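Side-chain contacts in uncharacterized protein (Pseudomonas aeruginosa, PDB 5BR9), which probably takes part in making the threonylcarbamoyladenosine modification of tRNA, as a TsaB member of the KAE1/TsaD family with an ASKHA-type fold: residues L13-S18 with Q45-M50; R72-F77 with E130-C135; A111-G116 with A196-S201. All blocks are in the same frame, centred on the assembly; numbering follows the deposited sequence.

How the contacts relate
The chain has two halves, each with a five-stranded mixed sheet of order 3-2-1-4-5, as in the ASKHA superfamily. Contact 1 packs a helix onto the sheet of the first half, while contacts 2 and 3 each bring segments far apart in sequence together, on opposite sides of the chain's centre. Contacts 1 and 2 have centres about 19 Å apart and meet where Ser-18 O lies 2.9 Å from Ala-76 N, a probable hydrogen bond. Contacts 1 and 3, centres about 18 Å apart, meet mainly where Leu-199 CD2 packs on Leu-15 O (3.1 Å) and Ala-14 CB (3.8 Å). Contacts 2 and 3, centres about 17 Å apart, do not touch: their nearest atoms are about 7 Å apart.

Contact 1 of 3, residues L13-S18 with Q45-M50; sequences LALDTS and QRLLPM
Between the segments, Leu-47 meets Leu-15 and Thr-17 without any flat group; the one at hand is the Asp-16 carboxylate, on the far side of the strand end. Ser-18 OG approaches Asp-16 OD2 at 2.8 Å on its syn lone pair, and Ser-18 N comes to the same oxygen from above the carboxylate plane, closing an Asx turn after strand 12-16. Across the contact everything is methyl on methyl. Leu-47, its CG anti to the backbone N (chi1 179°), extends from helix 43-58 and reaches Leu-15 on the strand and Thr-17 just beyond its end. Its CD1 lies 3.9 Å from Thr-17 CG2, and its CD2 touches both Thr-17 CG2 and Leu-15 CD1, each at 4.0 Å. Both partners cross the Leu-47 side chain at about a right angle. The two branches of Thr-17 part: CG2 meets the leucine and OG1 hydrogen-bonds Gly-79 O. Cys-22 of strand 21-28 also packs on Leu-47, and Ala-83 of helix 77-94 on Leu-15 and Thr-17. With all three residues buried and no hydrogen bond between the segments, helix 43-58 is held here against the first-half sheet by nondirectional apolar packing.

Contact 2 of 3, residues R72-F77 with E130-C135; sequences RGPGAF and EVYWGC
Pro-74 belongs to the loop that leads from strand 67-71 into helix 77-94, within the beta-alpha-beta unit completed by strand 98-101 of the first half, and it meets Tyr-132 on strand 131-139 of the second. The contact thus bridges the two halves of the ASKHA-type fold. Its core is a CH-pi interaction: Pro-74 CB stands over one face of the tyrosine ring, 3.3 Å from the centroid and only 11° off the ring normal. The nearest ring atom, Tyr-132 CD2, is also 3.3 Å from Pro-74 CB. The pyrrolidine does not end over the ring centre but continues back along the tyrosine stem, where Pro-74 CG lies 3.4 Å from Tyr-132 CG and 3.5 Å from Tyr-132 CB. The two side chains slide past one another in opposite directions, in tight packing. In Tyr-132, chi1 (-63°) sets CG beside the backbone N and puts the ring at the proline, and chi2 (-71°) turns its face to it. Gly-75 adds a looser touch, its N 4.4 Å from Tyr-132 CE2 at an oblique approach. The peptide bond before Pro-74 is cis, and the Gly-73 that precedes it has a positive phi at which a side chain would press on the preceding carbonyl oxygen. Arg-72 NH1 makes a weak hydrogen bond to Gly-73 O, and the same nitrogen forms a salt bridge with Glu-149, a second link to the other half. Gly-73 N is bonded to Asp-103 OD1 at the start of helix 103-115. Val-151 of strand 142-152 also packs on Tyr-132, whose backbone pairs with Ile-124 of strand 119-125, while Ala-76 forms the N-cap of helix 77-94.

Contact 3 of 3, residues A111-G116 with A196-S201; sequences AYREQG and AEDLLS
Arg-113 holds Asp-198 side-on with two nitrogens, one for each carboxylate oxygen. NE donates to Asp-198 OD1 at 2.5 Å, a length doubtful at this resolution, though the straight (174°), in-plane geometry supports the bond. NH2 donates to Asp-198 OD2 at 2.8 Å, again almost straight. Both oxygens use their syn lone pairs, and the guanidinium and carboxylate are nearly coplanar, 11° apart, so the buried carboxylate has one donor on each oxygen. The arginine leaves its helix with CG anti to the backbone N and bends at chi3 (56°), which swings its NE edge to Asp-198. This is the centre of a salt-bridge network between helix 103-115, which touches Phe-169 of the second-half sheet, and helix 196-208, which packs on strands 12-16 and 21-28 of the first. Glu-197 joins it over a guanidinium face, its carboxylate stacked nearly parallel. The ion pair of its OE1 with Arg-113 NH1 (3.8 Å) is long, and because OE1 lies well out of the guanidinium plane no N-H points at it. Glu-114 OE2 is salt-bridged to Arg-110 NE and makes only a long ion pair with Arg-113 NH2 (3.7 Å). Ala-196 N is bonded to Ser-23 OG and Glu-197 N to His-195 ND1.

Contact 1 of 3, residues L13-S18 with Q45-M50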
loop_
_atom_site.group_PDB
_atom_site.type_symbol
_atom_site.label_atom_id
_atom_site.label_comp_id
_atom_site.label_asym_id
_atom_site.label_seq_id
_atom_site.Cartn_x
_atom_site.Cartn_y
_atom_site.Cartn_z
ATOM N N LEU A 13 11.928 5.348 -13.518
ATOM C CA LEU A 13 11.934 5.635 -12.084
ATOM C C LEU A 13 11.931 4.303 -11.324
ATOM O O LEU A 13 11.166 3.382 -11.654
ATOM C CB LEU A 13 10.703 6.495 -11.696
ATOM C CG LEU A 13 10.535 6.911 -10.232
ATOM C CD1 LEU A 13 11.690 7.831 -9.811
ATOM C CD2 LEU A 13 9.178 7.586 -9.983
ATOM N N ALA A 14 12.797 4.201 -10.322
ATOM C CA ALA A 14 12.917 2.986 -9.536
ATOM C C ALA A 14 12.826 3.295 -8.049
ATOM O O ALA A 14 13.319 4.327 -7.597
ATOM C CB ALA A 14 14.228 2.276 -9.840
ATOM N N LEU A 15 12.137 2.441 -7.304
ATOM C CA LEU A 15 12.074 2.603 -5.858
ATOM C C LEU A 15 12.049 1.264 -5.111
ATOM O O LEU A 15 11.490 0.272 -5.592
ATOM C CB LEU A 15 10.903 3.483 -5.468
ATOM C CG LEU A 15 9.480 3.093 -5.757
ATOM C CD1 LEU A 15 8.991 2.176 -4.637
ATOM C CD2 LEU A 15 8.677 4.398 -5.827
ATOM N N ASP A 16 12.674 1.236 -3.937
ATOM C CA ASP A 16 12.634 0.042 -3.124
ATOM C C ASP A 16 12.415 0.380 -1.646
ATOM O O ASP A 16 13.105 1.219 -1.076
ATOM C CB ASP A 16 13.917 -0.763 -3.296
ATOM C CG ASP A 16 13.756 -2.189 -2.807
ATOM O OD1 ASP A 16 13.454 -3.062 -3.644
ATOM O OD2 ASP A 16 13.889 -2.437 -1.593
ATOM N N THR A 17 11.447 -0.298 -1.042
ATOM C CA THR A 17 11.100 -0.118 0.363
ATOM C C THR A 17 10.924 -1.449 1.063
ATOM O O THR A 17 10.228 -1.540 2.068
ATOM C CB THR A 17 9.784 0.677 0.517
ATOM O OG1 THR A 17 8.755 0.012 -0.224
ATOM C CG2 THR A 17 9.933 2.085 -0.015
ATOM N N SER A 18 11.571 -2.479 0.540
ATOM C CA SER A 18 11.386 -3.843 1.049
ATOM C C SER A 18 12.132 -4.073 2.363
ATOM O O SER A 18 11.955 -5.106 3.025
ATOM C CB SER A 18 11.822 -4.871 -0.006
ATOM O OG SER A 18 13.221 -4.811 -0.249
ATOM N N GLN A 45 6.141 7.800 4.949
ATOM C CA GLN A 45 6.231 9.239 5.072
ATOM C C GLN A 45 7.423 9.782 4.314
ATOM O O GLN A 45 7.478 10.972 4.024
ATOM C CB GLN A 45 6.317 9.646 6.539
ATOM C CG GLN A 45 5.157 9.179 7.371
ATOM C CD GLN A 45 5.632 8.429 8.583
ATOM O OE1 GLN A 45 5.789 7.204 8.549
ATOM N NE2 GLN A 45 5.894 9.159 9.663
ATOM N N ARG A 46 8.379 8.919 3.989
ATOM C CA ARG A 46 9.616 9.419 3.417
ATOM C C ARG A 46 9.812 9.047 1.953
ATOM O O ARG A 46 10.660 9.633 1.293
ATOM C CB ARG A 46 10.804 8.944 4.253
ATOM C CG ARG A 46 11.053 9.834 5.470
ATOM C CD ARG A 46 12.429 10.518 5.425
ATOM N NE ARG A 46 12.855 10.901 4.073
ATOM C CZ ARG A 46 12.630 12.089 3.504
ATOM N NH1 ARG A 46 11.967 13.041 4.161
ATOM N NH2 ARG A 46 13.073 12.333 2.270
ATOM N N LEU A 47 9.024 8.105 1.440
ATOM C CA LEU A 47 9.202 7.642 0.069
ATOM C C LEU A 47 8.926 8.730 -0.975
ATOM O O LEU A 47 9.768 9.002 -1.833
ATOM C CB LEU A 47 8.307 6.434 -0.215
ATOM C CG LEU A 47 8.429 5.897 -1.643
ATOM C CD1 LEU A 47 9.862 5.493 -1.894
ATOM C CD2 LEU A 47 7.508 4.697 -1.847
ATOM N N LEU A 48 7.745 9.336 -0.921
ATOM C CA LEU A 48 7.389 10.349 -1.912
ATOM C C LEU A 48 8.255 11.615 -1.832
ATOM O O LEU A 48 8.556 12.207 -2.859
ATOM C CB LEU A 48 5.912 10.706 -1.802
ATOM C CG LEU A 48 5.027 9.543 -2.274
ATOM C CD1 LEU A 48 3.546 9.926 -2.191
ATOM C CD2 LEU A 48 5.406 9.048 -3.676
ATOM N N PRO A 49 8.628 12.065 -0.626
ATOM C CA PRO A 49 9.576 13.187 -0.683
ATOM C C PRO A 49 10.937 12.802 -1.290
ATOM O O PRO A 49 11.577 13.641 -1.935
ATOM C CB PRO A 49 9.723 13.607 0.789
ATOM C CG PRO A 49 8.454 13.141 1.446
ATOM C CD PRO A 49 8.063 11.877 0.724
ATOM N N MET A 50 11.387 11.567 -1.093
ATOM C CA MET A 50 12.638 11.153 -1.726
ATOM C C MET A 50 12.505 11.218 -3.247
ATOM O O MET A 50 13.440 11.619 -3.942
ATOM C CB MET A 50 13.051 9.756 -1.285
ATOM C CG MET A 50 13.719 9.724 0.082
ATOM S SD MET A 50 14.334 8.081 0.526
ATOM C CE MET A 50 15.359 7.757 -0.886
#

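Contact 2 of 3, residues R72-F77 with E130-C135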
loop_
_atom_site.group_PDB
_atom_site.type_symbol
_atom_site.label_atom_id
_atom_site.label_comp_id
_atom_site.label_asym_id
_atom_site.label_seq_id
_atom_site.Cartn_x
_atom_site.Cartn_y
_atom_site.Cartn_z
ATOM N N ARG A 72 9.476 -6.082 -5.605
ATOM C CA ARG A 72 8.214 -6.708 -5.211
ATOM C C ARG A 72 8.403 -7.700 -4.066
ATOM O O ARG A 72 7.551 -8.548 -3.819
ATOM C CB ARG A 72 7.569 -7.403 -6.417
ATOM C CG ARG A 72 8.503 -8.336 -7.199
ATOM C CD ARG A 72 8.486 -9.766 -6.669
ATOM N NE ARG A 72 9.023 -10.708 -7.648
ATOM C CZ ARG A 72 9.738 -11.787 -7.334
ATOM N NH1 ARG A 72 10.022 -12.049 -6.064
ATOM N NH2 ARG A 72 10.181 -12.599 -8.293
ATOM N N GLY A 73 9.519 -7.586 -3.363
ATOM C CA GLY A 73 9.855 -8.542 -2.335
ATOM C C GLY A 73 10.712 -9.646 -2.937
ATOM O O GLY A 73 11.067 -9.588 -4.118
ATOM N N PRO A 74 11.034 -10.669 -2.142
ATOM C CA PRO A 74 10.581 -10.798 -0.756
ATOM C C PRO A 74 11.309 -9.859 0.206
ATOM O O PRO A 74 12.347 -9.299 -0.142
ATOM C CB PRO A 74 10.886 -12.257 -0.440
ATOM C CG PRO A 74 12.076 -12.578 -1.305
ATOM C CD PRO A 74 11.877 -11.805 -2.560
ATOM N N GLY A 75 10.760 -9.704 1.408
ATOM C CA GLY A 75 11.275 -8.764 2.388
ATOM C C GLY A 75 10.214 -8.481 3.434
ATOM O O GLY A 75 9.451 -9.371 3.790
ATOM N N ALA A 76 10.196 -7.260 3.957
ATOM C CA ALA A 76 9.185 -6.840 4.933
ATOM C C ALA A 76 7.787 -6.697 4.319
ATOM O O ALA A 76 7.615 -6.062 3.273
ATOM C CB ALA A 76 9.604 -5.528 5.597
ATOM N N PHE A 77 6.803 -7.279 5.003
ATOM C CA PHE A 77 5.392 -7.241 4.610
ATOM C C PHE A 77 4.908 -5.827 4.313
ATOM O O PHE A 77 4.467 -5.524 3.200
ATOM C CB PHE A 77 4.511 -7.858 5.717
ATOM N N GLU A 130 12.782 -19.873 8.094
ATOM C CA GLU A 130 13.031 -20.106 6.680
ATOM C C GLU A 130 13.703 -18.897 6.041
ATOM O O GLU A 130 13.705 -17.802 6.605
ATOM C CB GLU A 130 11.736 -20.413 5.930
ATOM C CG GLU A 130 11.055 -21.704 6.376
ATOM C CD GLU A 130 9.851 -22.025 5.523
ATOM O OE1 GLU A 130 9.001 -21.128 5.314
ATOM O OE2 GLU A 130 9.759 -23.177 5.063
ATOM N N VAL A 131 14.265 -19.108 4.855
ATOM C CA VAL A 131 14.837 -18.032 4.070
ATOM C C VAL A 131 14.296 -18.055 2.661
ATOM O O VAL A 131 14.050 -19.121 2.090
ATOM C CB VAL A 131 16.396 -18.097 4.045
ATOM C CG1 VAL A 131 16.985 -17.916 5.433
ATOM C CG2 VAL A 131 16.860 -19.433 3.457
ATOM N N TYR A 132 14.173 -16.866 2.082
ATOM C CA TYR A 132 13.961 -16.728 0.667
ATOM C C TYR A 132 15.294 -16.930 -0.032
ATOM O O TYR A 132 16.324 -16.458 0.452
ATOM C CB TYR A 132 13.383 -15.361 0.353
ATOM C CG TYR A 132 12.022 -15.094 0.955
ATOM C CD1 TYR A 132 10.884 -15.745 0.479
ATOM C CD2 TYR A 132 11.872 -14.214 2.017
ATOM C CE1 TYR A 132 9.628 -15.494 1.023
ATOM C CE2 TYR A 132 10.621 -13.964 2.570
ATOM C CZ TYR A 132 9.503 -14.611 2.075
ATOM O OH TYR A 132 8.260 -14.353 2.629
ATOM N N TRP A 133 15.268 -17.645 -1.161
ATOM C CA TRP A 133 16.474 -18.147 -1.813
ATOM C C TRP A 133 16.388 -18.073 -3.334
ATOM O O TRP A 133 15.407 -18.513 -3.910
ATOM C CB TRP A 133 16.713 -19.589 -1.368
ATOM C CG TRP A 133 17.869 -20.287 -2.014
ATOM C CD1 TRP A 133 17.826 -21.133 -3.099
ATOM C CD2 TRP A 133 19.232 -20.238 -1.602
ATOM N NE1 TRP A 133 19.080 -21.620 -3.370
ATOM C CE2 TRP A 133 19.965 -21.079 -2.478
ATOM C CE3 TRP A 133 19.912 -19.570 -0.572
ATOM C CZ2 TRP A 133 21.342 -21.261 -2.359
ATOM C CZ3 TRP A 133 21.282 -19.746 -0.457
ATOM C CH2 TRP A 133 21.980 -20.592 -1.343
ATOM N N GLY A 134 17.421 -17.521 -3.973
ATOM C CA GLY A 134 17.485 -17.420 -5.425
ATOM C C GLY A 134 18.917 -17.245 -5.898
ATOM O O GLY A 134 19.666 -16.413 -5.374
ATOM N N CYS A 135 19.318 -18.062 -6.864
ATOM C CA CYS A 135 20.667 -18.017 -7.381
ATOM C C CYS A 135 20.677 -17.346 -8.742
ATOM O O CYS A 135 19.805 -17.595 -9.580
ATOM C CB CYS A 135 21.271 -19.419 -7.461
ATOM S SG CYS A 135 21.527 -20.204 -5.858
#

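Contact 3 of 3, residues A111-G116 with A196-S201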
loop_
_atom_site.group_PDB
_atom_site.type_symbol
_atom_site.label_atom_id
_atom_site.label_comp_id
_atom_site.label_asym_id
_atom_site.label_seq_id
_atom_site.Cartn_x
_atom_site.Cartn_y
_atom_site.Cartn_z
ATOM N N ALA A 111 25.474 -7.138 -5.695
ATOM C CA ALA A 111 26.700 -7.855 -5.359
ATOM C C ALA A 111 27.617 -7.913 -6.589
ATOM O O ALA A 111 28.842 -7.854 -6.477
ATOM C CB ALA A 111 26.387 -9.242 -4.832
ATOM N N TYR A 112 27.010 -8.037 -7.762
ATOM C CA TYR A 112 27.773 -8.009 -8.991
ATOM C C TYR A 112 28.467 -6.654 -9.157
ATOM O O TYR A 112 29.670 -6.594 -9.392
ATOM C CB TYR A 112 26.880 -8.295 -10.195
ATOM C CG TYR A 112 27.570 -7.939 -11.489
ATOM C CD1 TYR A 112 28.699 -8.645 -11.913
ATOM C CD2 TYR A 112 27.127 -6.868 -12.272
ATOM C CE1 TYR A 112 29.359 -8.305 -13.090
ATOM C CE2 TYR A 112 27.791 -6.519 -13.463
ATOM C CZ TYR A 112 28.899 -7.251 -13.860
ATOM O OH TYR A 112 29.557 -6.932 -15.026
ATOM N N ARG A 113 27.710 -5.569 -9.007
ATOM C CA ARG A 113 28.268 -4.233 -9.175
ATOM C C ARG A 113 29.366 -3.929 -8.154
ATOM O O ARG A 113 30.387 -3.324 -8.490
ATOM C CB ARG A 113 27.168 -3.169 -9.081
ATOM C CG ARG A 113 27.678 -1.737 -9.168
ATOM C CD ARG A 113 26.531 -0.737 -9.162
ATOM N NE ARG A 113 25.644 -0.881 -8.001
ATOM C CZ ARG A 113 25.903 -0.374 -6.799
ATOM N NH1 ARG A 113 27.029 0.299 -6.592
ATOM N NH2 ARG A 113 25.037 -0.535 -5.808
ATOM N N GLU A 114 29.169 -4.364 -6.917
ATOM C CA GLU A 114 30.086 -3.992 -5.841
ATOM C C GLU A 114 31.275 -4.948 -5.636
ATOM O O GLU A 114 32.358 -4.506 -5.292
ATOM C CB GLU A 114 29.308 -3.867 -4.531
ATOM C CG GLU A 114 28.439 -2.635 -4.422
ATOM C CD GLU A 114 27.779 -2.501 -3.042
ATOM O OE1 GLU A 114 28.113 -3.280 -2.122
ATOM O OE2 GLU A 114 26.960 -1.577 -2.858
ATOM N N GLN A 115 31.061 -6.247 -5.825
ATOM C CA GLN A 115 32.091 -7.256 -5.549
ATOM C C GLN A 115 32.648 -7.848 -6.824
ATOM O O GLN A 115 33.642 -8.560 -6.789
ATOM C CB GLN A 115 31.535 -8.412 -4.706
ATOM C CG GLN A 115 30.892 -8.009 -3.409
ATOM C CD GLN A 115 31.840 -7.258 -2.511
ATOM O OE1 GLN A 115 33.041 -7.523 -2.494
ATOM N NE2 GLN A 115 31.308 -6.301 -1.763
ATOM N N GLY A 116 31.969 -7.586 -7.938
ATOM C CA GLY A 116 32.297 -8.187 -9.219
ATOM C C GLY A 116 31.903 -9.653 -9.342
ATOM O O GLY A 116 32.286 -10.316 -10.301
ATOM N N ALA A 196 18.043 0.767 -4.954
ATOM C CA ALA A 196 17.291 1.191 -6.136
ATOM C C ALA A 196 18.180 1.366 -7.371
ATOM O O ALA A 196 17.718 1.204 -8.507
ATOM C CB ALA A 196 16.546 2.474 -5.844
ATOM N N GLU A 197 19.449 1.694 -7.156
ATOM C CA GLU A 197 20.395 1.808 -8.273
ATOM C C GLU A 197 20.488 0.501 -9.072
ATOM O O GLU A 197 20.542 0.499 -10.307
ATOM C CB GLU A 197 21.778 2.211 -7.773
ATOM C CG GLU A 197 22.824 2.215 -8.875
ATOM C CD GLU A 197 24.189 2.682 -8.412
ATOM O OE1 GLU A 197 24.353 2.995 -7.214
ATOM O OE2 GLU A 197 25.103 2.738 -9.260
ATOM N N ASP A 198 20.503 -0.619 -8.364
ATOM C CA ASP A 198 20.612 -1.917 -9.023
ATOM C C ASP A 198 19.245 -2.403 -9.505
ATOM O O ASP A 198 19.150 -3.107 -10.521
ATOM C CB ASP A 198 21.283 -2.910 -8.078
ATOM C CG ASP A 198 22.613 -2.381 -7.567
ATOM O OD1 ASP A 198 23.566 -2.277 -8.380
ATOM O OD2 ASP A 198 22.694 -2.023 -6.372
ATOM N N LEU A 199 18.191 -1.988 -8.802
ATOM C CA LEU A 199 16.826 -2.173 -9.297
ATOM C C LEU A 199 16.674 -1.486 -10.651
ATOM O O LEU A 199 16.096 -2.043 -11.582
ATOM C CB LEU A 199 15.811 -1.608 -8.307
ATOM C CG LEU A 199 14.375 -1.409 -8.811
ATOM C CD1 LEU A 199 13.790 -2.721 -9.233
ATOM C CD2 LEU A 199 13.527 -0.807 -7.699
ATOM N N LEU A 200 17.224 -0.278 -10.748
ATOM C CA LEU A 200 17.196 0.516 -11.977
ATOM C C LEU A 200 17.906 -0.207 -13.131
ATOM O O LEU A 200 17.388 -0.259 -14.245
ATOM C CB LEU A 200 17.827 1.890 -11.723
ATOM C CG LEU A 200 17.738 2.904 -12.856
ATOM C CD1 LEU A 200 16.289 3.249 -13.184
ATOM C CD2 LEU A 200 18.519 4.169 -12.485
ATOM N N SER A 201 19.066 -0.796 -12.863
ATOM C CA SER A 201 19.751 -1.620 -13.869
ATOM C C SER A 201 18.847 -2.737 -14.399
ATOM O O SER A 201 18.671 -2.897 -15.623
ATOM C CB SER A 201 21.024 -2.236 -13.285
ATOM O OG SER A 201 21.901 -1.219 -12.835
#